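Local coordinates for protein PncC family amidohydrolase (Enterobacter asburiae, PDB 6L19) that probably hydrolyses the amide of nicotinamide mononucleotide to release ammonia, as active PncC-family amidohydrolases do, at residues A[120-125]-A[140-145]; A[35-40]-A[149-154]; A[84-89]-A[136-141]. The protein carries 3 engineered substitutions. One frame throughout, in Å; residues are numbered along the deposited sequence.

Contact 1: residues A[120-125]-A[140-145]; sequences GTAAGT and TMLFSG. Engineered in segment 140-145: Met141 (natural residue Val).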
loop_
_atom_site.group_PDB
_atom_site.type_symbol
_atom_site.label_atom_id
_atom_site.label_comp_id
_atom_site.label_asym_id
_atom_site.label_seq_id
_atom_site.Cartn_x
_atom_site.Cartn_y
_atom_site.Cartn_z
ATOM N N GLY A 120 -11.696 11.196 22.264
ATOM C CA GLY A 120 -11.842 10.189 23.295
ATOM C C GLY A 120 -12.160 8.785 22.822
ATOM O O GLY A 120 -12.441 7.923 23.663
ATOM N N THR A 121 -12.144 8.527 21.513
ATOM C CA THR A 121 -12.269 7.158 21.026
ATOM C C THR A 121 -11.052 6.347 21.463
ATOM O O THR A 121 -9.910 6.782 21.292
ATOM C CB THR A 121 -12.395 7.141 19.502
ATOM O OG1 THR A 121 -13.434 8.037 19.098
ATOM C CG2 THR A 121 -12.737 5.738 19.004
ATOM N N ALA A 122 -11.302 5.170 22.039
ATOM C CA ALA A 122 -10.217 4.355 22.575
ATOM C C ALA A 122 -9.264 3.925 21.474
ATOM O O ALA A 122 -9.675 3.672 20.337
ATOM C CB ALA A 122 -10.769 3.106 23.271
ATOM N N ALA A 123 -7.980 3.851 21.825
ATOM C CA ALA A 123 -7.011 3.136 21.017
ATOM C C ALA A 123 -7.526 1.732 20.731
ATOM O O ALA A 123 -8.184 1.113 21.567
ATOM C CB ALA A 123 -5.663 3.082 21.745
ATOM N N GLY A 124 -7.262 1.235 19.528
ATOM C CA GLY A 124 -7.753 -0.072 19.147
ATOM C C GLY A 124 -9.095 -0.053 18.452
ATOM O O GLY A 124 -9.542 -1.098 17.969
ATOM N N THR A 125 -9.743 1.098 18.365
ATOM C CA THR A 125 -10.986 1.210 17.613
ATOM C C THR A 125 -10.681 1.286 16.122
ATOM O O THR A 125 -9.909 2.151 15.690
ATOM C CB THR A 125 -11.754 2.447 18.064
ATOM O OG1 THR A 125 -12.032 2.325 19.466
ATOM C CG2 THR A 125 -13.054 2.585 17.273
ATOM N N THR A 140 -17.578 -1.606 12.989
ATOM C CA THR A 140 -16.615 -1.025 13.914
ATOM C C THR A 140 -16.216 -2.095 14.922
ATOM O O THR A 140 -17.070 -2.829 15.426
ATOM C CB THR A 140 -17.187 0.203 14.628
ATOM O OG1 THR A 140 -17.558 1.190 13.660
ATOM C CG2 THR A 140 -16.159 0.800 15.578
ATOM N N MET A 141 -14.923 -2.205 15.190
ATOM C CA MET A 141 -14.410 -3.184 16.136
ATOM C C MET A 141 -13.503 -2.469 17.123
ATOM O O MET A 141 -12.837 -1.492 16.778
ATOM C CB MET A 141 -13.606 -4.291 15.432
ATOM C CG MET A 141 -14.408 -5.229 14.539
ATOM S SD MET A 141 -15.745 -6.145 15.312
ATOM C CE MET A 141 -14.828 -7.564 15.820
ATOM N N LEU A 142 -13.466 -2.965 18.349
ATOM C CA LEU A 142 -12.458 -2.534 19.307
ATOM C C LEU A 142 -11.524 -3.712 19.565
ATOM O O LEU A 142 -11.956 -4.748 20.077
ATOM C CB LEU A 142 -13.103 -2.035 20.597
ATOM C CG LEU A 142 -12.071 -1.686 21.665
ATOM C CD1 LEU A 142 -11.276 -0.465 21.243
ATOM C CD2 LEU A 142 -12.773 -1.440 22.994
ATOM N N PHE A 143 -10.257 -3.563 19.180
ATOM C CA PHE A 143 -9.266 -4.629 19.295
ATOM C C PHE A 143 -8.351 -4.368 20.483
ATOM O O PHE A 143 -7.839 -3.252 20.646
ATOM C CB PHE A 143 -8.422 -4.740 18.026
ATOM C CG PHE A 143 -9.194 -5.181 16.815
ATOM C CD1 PHE A 143 -9.774 -6.435 16.771
ATOM C CD2 PHE A 143 -9.347 -4.330 15.724
ATOM C CE1 PHE A 143 -10.482 -6.852 15.646
ATOM C CE2 PHE A 143 -10.056 -4.733 14.586
ATOM C CZ PHE A 143 -10.625 -5.997 14.547
ATOM N N SER A 144 -8.111 -5.407 21.281
ATOM C CA SER A 144 -7.168 -5.319 22.391
ATOM C C SER A 144 -5.727 -5.486 21.900
ATOM O O SER A 144 -5.467 -6.080 20.848
ATOM C CB SER A 144 -7.478 -6.389 23.443
ATOM O OG SER A 144 -7.197 -7.695 22.944
ATOM N N GLY A 145 -4.790 -4.946 22.681
ATOM C CA GLY A 145 -3.371 -5.195 22.507
ATOM C C GLY A 145 -2.622 -3.955 22.063
ATOM O O GLY A 145 -3.170 -2.852 21.973
#

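Contact 2: residues A[35-40]-A[149-154]; sequences SCTGGK and DVVEKA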
loop_
_atom_site.group_PDB
_atom_site.type_symbol
_atom_site.label_atom_id
_atom_site.label_comp_id
_atom_site.label_asym_id
_atom_site.label_seq_id
_atom_site.Cartn_x
_atom_site.Cartn_y
_atom_site.Cartn_z
ATOM N N SER A 35 -5.738 2.889 6.316
ATOM C CA SER A 35 -5.292 4.020 7.124
ATOM C C SER A 35 -5.292 3.582 8.582
ATOM O O SER A 35 -6.163 3.992 9.372
ATOM C CB SER A 35 -6.164 5.244 6.921
ATOM O OG SER A 35 -5.714 6.251 7.812
ATOM N N CYS A 36 -4.282 2.788 8.928
ATOM C CA CYS A 36 -4.212 2.156 10.234
ATOM C C CYS A 36 -3.221 1.003 10.146
ATOM O O CYS A 36 -2.287 0.899 10.946
ATOM C CB CYS A 36 -5.615 1.679 10.631
ATOM S SG CYS A 36 -5.791 0.685 11.986
ATOM N N THR A 37 -3.403 0.150 9.146
ATOM C CA THR A 37 -2.643 -1.086 9.034
ATOM C C THR A 37 -1.316 -0.938 8.278
ATOM O O THR A 37 -0.580 -1.920 8.162
ATOM C CB THR A 37 -3.523 -2.141 8.386
ATOM O OG1 THR A 37 -4.094 -1.595 7.202
ATOM C CG2 THR A 37 -4.668 -2.524 9.352
ATOM N N GLY A 38 -0.993 0.254 7.769
ATOM C CA GLY A 38 0.334 0.554 7.242
ATOM C C GLY A 38 0.763 -0.197 5.994
ATOM O O GLY A 38 1.945 -0.146 5.625
ATOM N N GLY A 39 -0.154 -0.870 5.306
ATOM C CA GLY A 39 0.186 -1.674 4.147
ATOM C C GLY A 39 0.207 -3.162 4.409
ATOM O O GLY A 39 0.390 -3.944 3.459
ATOM N N LYS A 40 0.010 -3.586 5.665
ATOM C CA LYS A 40 0.013 -5.018 5.950
ATOM C C LYS A 40 -1.084 -5.748 5.183
ATOM O O LYS A 40 -0.896 -6.906 4.795
ATOM C CB LYS A 40 -0.128 -5.257 7.453
ATOM C CG LYS A 40 1.157 -4.937 8.229
ATOM C CD LYS A 40 1.622 -6.114 9.030
ATOM C CE LYS A 40 2.980 -5.844 9.680
ATOM N NZ LYS A 40 3.973 -6.861 9.211
ATOM N N ASP A 149 -0.558 -5.726 17.514
ATOM C CA ASP A 149 -1.667 -6.668 17.694
ATOM C C ASP A 149 -2.924 -6.177 16.987
ATOM O O ASP A 149 -3.634 -6.962 16.344
ATOM C CB ASP A 149 -1.985 -6.880 19.181
ATOM C CG ASP A 149 -0.783 -7.371 19.988
ATOM O OD1 ASP A 149 0.008 -8.213 19.479
ATOM O OD2 ASP A 149 -0.645 -6.908 21.145
ATOM N N VAL A 150 -3.240 -4.889 17.154
ATOM C CA VAL A 150 -4.435 -4.300 16.541
ATOM C C VAL A 150 -4.369 -4.437 15.023
ATOM O O VAL A 150 -5.327 -4.868 14.369
ATOM C CB VAL A 150 -4.572 -2.826 16.970
ATOM C CG1 VAL A 150 -5.631 -2.071 16.112
ATOM C CG2 VAL A 150 -4.902 -2.731 18.476
ATOM N N VAL A 151 -3.223 -4.078 14.447
ATOM C CA VAL A 151 -3.027 -4.181 13.007
ATOM C C VAL A 151 -3.216 -5.617 12.542
ATOM O O VAL A 151 -3.910 -5.878 11.552
ATOM C CB VAL A 151 -1.639 -3.636 12.629
ATOM C CG1 VAL A 151 -1.255 -4.046 11.195
ATOM C CG2 VAL A 151 -1.607 -2.124 12.820
ATOM N N GLU A 152 -2.611 -6.578 13.252
ATOM C CA GLU A 152 -2.734 -7.975 12.835
ATOM C C GLU A 152 -4.195 -8.419 12.840
ATOM O O GLU A 152 -4.661 -9.079 11.899
ATOM C CB GLU A 152 -1.884 -8.883 13.743
ATOM C CG GLU A 152 -1.971 -10.369 13.363
ATOM C CD GLU A 152 -1.213 -11.310 14.317
ATOM O OE1 GLU A 152 -0.250 -10.868 14.996
ATOM O OE2 GLU A 152 -1.592 -12.506 14.380
ATOM N N LYS A 153 -4.936 -8.056 13.888
ATOM C CA LYS A 153 -6.338 -8.454 13.989
ATOM C C LYS A 153 -7.204 -7.746 12.955
ATOM O O LYS A 153 -8.152 -8.341 12.413
ATOM C CB LYS A 153 -6.870 -8.151 15.391
ATOM C CG LYS A 153 -6.277 -9.019 16.510
ATOM C CD LYS A 153 -6.329 -8.228 17.835
ATOM C CE LYS A 153 -6.238 -9.139 19.038
ATOM N NZ LYS A 153 -6.478 -8.409 20.321
ATOM N N ALA A 154 -6.919 -6.462 12.705
ATOM C CA ALA A 154 -7.657 -5.705 11.692
ATOM C C ALA A 154 -7.477 -6.321 10.311
ATOM O O ALA A 154 -8.451 -6.482 9.565
ATOM C CB ALA A 154 -7.201 -4.241 11.693
#

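Contact 3: residues A[84-89]-A[136-141]; sequences VSEQTV and TETRTM. Engineered in segment 136-141: Glu137 (natural residue Gln), Met141 (natural residue Val).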
loop_
_atom_site.group_PDB
_atom_site.type_symbol
_atom_site.label_atom_id
_atom_site.label_comp_id
_atom_site.label_asym_id
_atom_site.label_seq_id
_atom_site.Cartn_x
_atom_site.Cartn_y
_atom_site.Cartn_z
ATOM N N VAL A 84 -12.032 8.210 11.714
ATOM C CA VAL A 84 -12.328 6.876 12.234
ATOM C C VAL A 84 -13.836 6.810 12.438
ATOM O O VAL A 84 -14.368 7.133 13.500
ATOM C CB VAL A 84 -11.552 6.568 13.507
ATOM C CG1 VAL A 84 -11.925 5.163 14.022
ATOM C CG2 VAL A 84 -10.059 6.697 13.241
ATOM N N SER A 85 -14.529 6.351 11.409
ATOM C CA SER A 85 -15.980 6.336 11.390
ATOM C C SER A 85 -16.398 5.514 10.192
ATOM O O SER A 85 -15.645 5.387 9.219
ATOM C CB SER A 85 -16.564 7.757 11.323
ATOM O OG SER A 85 -16.327 8.365 10.059
ATOM N N GLU A 86 -17.608 4.958 10.279
ATOM C CA GLU A 86 -18.173 4.205 9.168
ATOM C C GLU A 86 -18.493 5.103 7.982
ATOM O O GLU A 86 -18.430 4.644 6.836
ATOM C CB GLU A 86 -19.402 3.423 9.652
ATOM C CG GLU A 86 -18.968 2.366 10.696
ATOM C CD GLU A 86 -20.056 1.379 11.119
ATOM O OE1 GLU A 86 -21.156 1.368 10.532
ATOM O OE2 GLU A 86 -19.794 0.602 12.064
ATOM N N GLN A 87 -18.815 6.376 8.229
ATOM C CA GLN A 87 -19.037 7.322 7.138
ATOM C C GLN A 87 -17.755 7.539 6.337
ATOM O O GLN A 87 -17.764 7.498 5.103
ATOM C CB GLN A 87 -19.549 8.656 7.694
ATOM C CG GLN A 87 -20.976 8.603 8.239
ATOM C CD GLN A 87 -21.029 8.130 9.683
ATOM O OE1 GLN A 87 -20.021 7.711 10.268
ATOM N NE2 GLN A 87 -22.210 8.199 10.269
ATOM N N THR A 88 -16.632 7.753 7.028
ATOM C CA THR A 88 -15.377 7.991 6.324
ATOM C C THR A 88 -14.935 6.766 5.520
ATOM O O THR A 88 -14.528 6.901 4.358
ATOM C CB THR A 88 -14.305 8.411 7.317
ATOM O OG1 THR A 88 -14.615 9.727 7.783
ATOM C CG2 THR A 88 -12.911 8.411 6.647
ATOM N N VAL A 89 -15.025 5.560 6.104
ATOM C CA VAL A 89 -14.546 4.377 5.367
ATOM C C VAL A 89 -15.468 4.048 4.199
ATOM O O VAL A 89 -15.010 3.521 3.176
ATOM C CB VAL A 89 -14.355 3.145 6.275
ATOM C CG1 VAL A 89 -13.101 3.293 7.148
ATOM C CG2 VAL A 89 -15.598 2.870 7.126
ATOM N N THR A 136 -22.236 -1.514 0.042
ATOM C CA THR A 136 -21.240 -1.361 1.092
ATOM C C THR A 136 -21.796 -1.846 2.420
ATOM O O THR A 136 -22.921 -1.505 2.793
ATOM C CB THR A 136 -20.783 0.093 1.198
ATOM O OG1 THR A 136 -20.355 0.539 -0.098
ATOM C CG2 THR A 136 -19.611 0.235 2.176
ATOM N N GLU A 137 -21.015 -2.670 3.101
ATOM C CA GLU A 137 -21.215 -3.047 4.491
ATOM C C GLU A 137 -20.135 -2.361 5.322
ATOM O O GLU A 137 -19.000 -2.201 4.861
ATOM C CB GLU A 137 -21.129 -4.579 4.649
ATOM C CG GLU A 137 -20.829 -5.086 6.070
ATOM C CD GLU A 137 -20.426 -6.579 6.149
ATOM O OE1 GLU A 137 -20.291 -7.249 5.089
ATOM O OE2 GLU A 137 -20.250 -7.080 7.293
ATOM N N THR A 138 -20.477 -1.933 6.534
ATOM C CA THR A 138 -19.490 -1.334 7.422
ATOM C C THR A 138 -19.579 -1.982 8.798
ATOM O O THR A 138 -20.637 -2.484 9.201
ATOM C CB THR A 138 -19.674 0.187 7.582
ATOM O OG1 THR A 138 -20.960 0.441 8.152
ATOM C CG2 THR A 138 -19.541 0.932 6.240
ATOM N N ARG A 139 -18.466 -1.942 9.526
ATOM C CA ARG A 139 -18.465 -2.398 10.905
ATOM C C ARG A 139 -17.381 -1.667 11.676
ATOM O O ARG A 139 -16.401 -1.176 11.106
ATOM C CB ARG A 139 -18.257 -3.912 11.007
ATOM C CG ARG A 139 -19.548 -4.680 11.248
ATOM C CD ARG A 139 -19.650 -5.873 10.315
ATOM N NE ARG A 139 -20.967 -6.503 10.354
ATOM C CZ ARG A 139 -22.063 -5.985 9.811
ATOM N NH1 ARG A 139 -22.013 -4.820 9.186
ATOM N NH2 ARG A 139 -23.213 -6.637 9.892
ATOM N N THR A 140 -17.578 -1.606 12.989
ATOM C CA THR A 140 -16.615 -1.025 13.914
ATOM C C THR A 140 -16.216 -2.095 14.922
ATOM O O THR A 140 -17.070 -2.829 15.426
ATOM C CB THR A 140 -17.187 0.203 14.628
ATOM O OG1 THR A 140 -17.558 1.190 13.660
ATOM C CG2 THR A 140 -16.159 0.800 15.578
ATOM N N MET A 141 -14.923 -2.205 15.190
ATOM C CA MET A 141 -14.410 -3.184 16.136
ATOM C C MET A 141 -13.503 -2.469 17.123
ATOM O O MET A 141 -12.837 -1.492 16.778
ATOM C CB MET A 141 -13.606 -4.291 15.432
ATOM C CG MET A 141 -14.408 -5.229 14.539
ATOM S SD MET A 141 -15.745 -6.145 15.312
ATOM C CE MET A 141 -14.828 -7.564 15.820
HETATM O O HOH W 1 -23.140 -1.292 9.933
#

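Contact 1: residues A[120-125]-A[140-145]
Leu142 reaches across to Thr125 and the turn that ends on it with a single methyl, CD1. Its CG stands anti to the backbone N (chi1 175°), which swings the branch over the type II turn of residues 122-125. There Leu142 CD1 lies 3.4 Å from Thr125 OG1 and 3.5 Å from Ala123 O, while the methyl of Ala122 meets it from the start of the turn at 4.1 Å, CB to CD1. Thr125 and Leu142 form an antiparallel non-hydrogen-bonded pair, their side chains on the same face of the sheet and set at a slant to one another. The threonine divides its two branches. Thr125 OG1 donates to Ala122 O at 2.9 Å, an oxygen that also accepts from Thr125 N on the same face of its carbonyl plane, whereas its CG2, the other branch, meets Thr140 CG2 at 4.0 Å, methyl to methyl. The hydroxyl of Thr140 is directed instead to Glu86 on helix 86-100.

Beside this pair Phe143 N donates a hydrogen bond to Gly124 O, 2.8 Å long and almost straight at the hydrogen (175°), although the donor sits 42° out of the carbonyl plane. Gly124, at positive phi in the turn, lies close enough for its CA to make a CH...O contact with Phe143 O at 3.5 Å. The Phe143 side chain runs past Gly124 O and packs on Val126 and Phe128 of strand 125-132 and on Val150, Lys153 and Phe157 of helix 147-165.

The contact thus closes the mouth of the hairpin formed by strands 125-132 and 135-142. Its one backbone hydrogen bond extends the pairing of the strands, and the turn satisfies the threonine hydroxyl internally, leaving the leucine methyl to make van der Waals contact with that oxygen at a largely exposed edge.

Contact 2: residues A[35-40]-A[149-154]
Val151 fits both of its methyls against the backbone of Cys36 and Thr37, and this is the tight part of the contact. Val151 CG1, anti to the backbone N (chi1 166°), lies 3.8 Å from Thr37 O and also faces the CB of that threonine; Val151 CG2 approaches Cys36 O at 3.6 Å. One helical turn on, Ala154 CB meets Thr37 CG2 at 3.9 Å. Thr37 can offer that methyl because its OG1 sits between the backbone N and the carbonyl carbon (chi1 50°), directed to Glu34 in the preceding strand and away from the helix. Thr37, Val151 and Ala154 are all buried, and no hydrogen bond crosses between the segments.

The solvent side is looser. Lys40 lays its aliphatic chain across Val151 at about a right angle, Lys40 CG 3.9 Å from Val151 CG1. A bend at chi2 (-124°) then carries the amine away from helix 147-165. Close by, the chain runs through a type I' turn from Thr37 to Lys40, closed by Lys40 N on Thr37 O at 3.1 Å, with Gly39 as N-cap of helix 40-46. The second subunit lies against this side: its Val43 packs on Lys40, and its Ser42 makes a weak hydrogen bond to Gly38 O.

The loop therefore links the C-terminal end of strand 30-35 to helix 40-46 while resting on helix 147-165. A bound sodium ion lies about 5 Å from the side chain of Cys36. With apolar groups and carbonyl oxygens meeting, the join depends on shape and burial, and the hydroxyl of Thr37 is satisfied by Glu34 and not by the helix.

Contact 3: residues A[84-89]-A[136-141]
Glu86 holds two threonines of strand 135-142 with one carboxylate, each oxygen taking its own hydroxyl. Thr138 OG1 donates to Glu86 OE1 at 2.6 Å, approaching from well above the carboxylate plane (61° out of it), and Thr140 OG1 donates to Glu86 OE2 at 2.8 Å on the anti lone pair, away from the other oxygen. The two bonds thus arrive from different directions and restrict the rotation of the group. Beyond CG the glutamate is extended (chi2 -172°), which carries the carboxylate out from the helix to the strand, and Thr138 turns its OG1 to it from between the backbone N and the carbonyl carbon (chi1 61°). A water adds a looser link: it donates to Thr138 O at 2.9 Å and makes a weak bond to Glu86 OE1.

Residues 138 and 140, two apart in an extended strand, present their side chains on the sheet face that helix 86-100 covers. The contact fastens the first turn of that helix to the edge strand, within this chain, of the mixed sheet of this alpha/beta fold; Met141 and Arg139 face helix 147-165 on the other side, so the strand is sandwiched between two helices. Ser85 is the N-cap of helix 86-100, and its OG accepts from Thr88 N at 3.1 Å, fixing the turn from which Glu86 projects.

Apolar contact is thin by comparison. The stem of Glu86 passes obliquely over Thr138, with Glu86 CB 3.9 Å from Thr138 CB. One turn along the helix, Val89 CG2 comes only to 4.5 Å from Thr138 CG2, and the valine packs instead on Ala129 of strand 125-132 and on Ala107 and Ser109 of strand 104-110.

From the N terminus, the chain first leaves strand 30-35 through residues 35-40, which open the largest loop; contact 2 closes it on helix 147-165 at residues 149-154. Contacts 1 and 3 are both nested inside. Contact 3 closes the loop from helix 86-100 to strand 135-142, and contact 1 the short one spanning the hairpin; they share Thr140 and Met141. Contacts 1 and 2 touch where Phe143 packs on Lys153 and Ala154 and where Ser144 O meets Lys153 NZ in a probable hydrogen bond. Contact 1 joins the two arms of the hairpin, contact 3 ties helix 86-100 to its outer strand, and contact 2 ties helix 147-165 to the loop after strand 30-35.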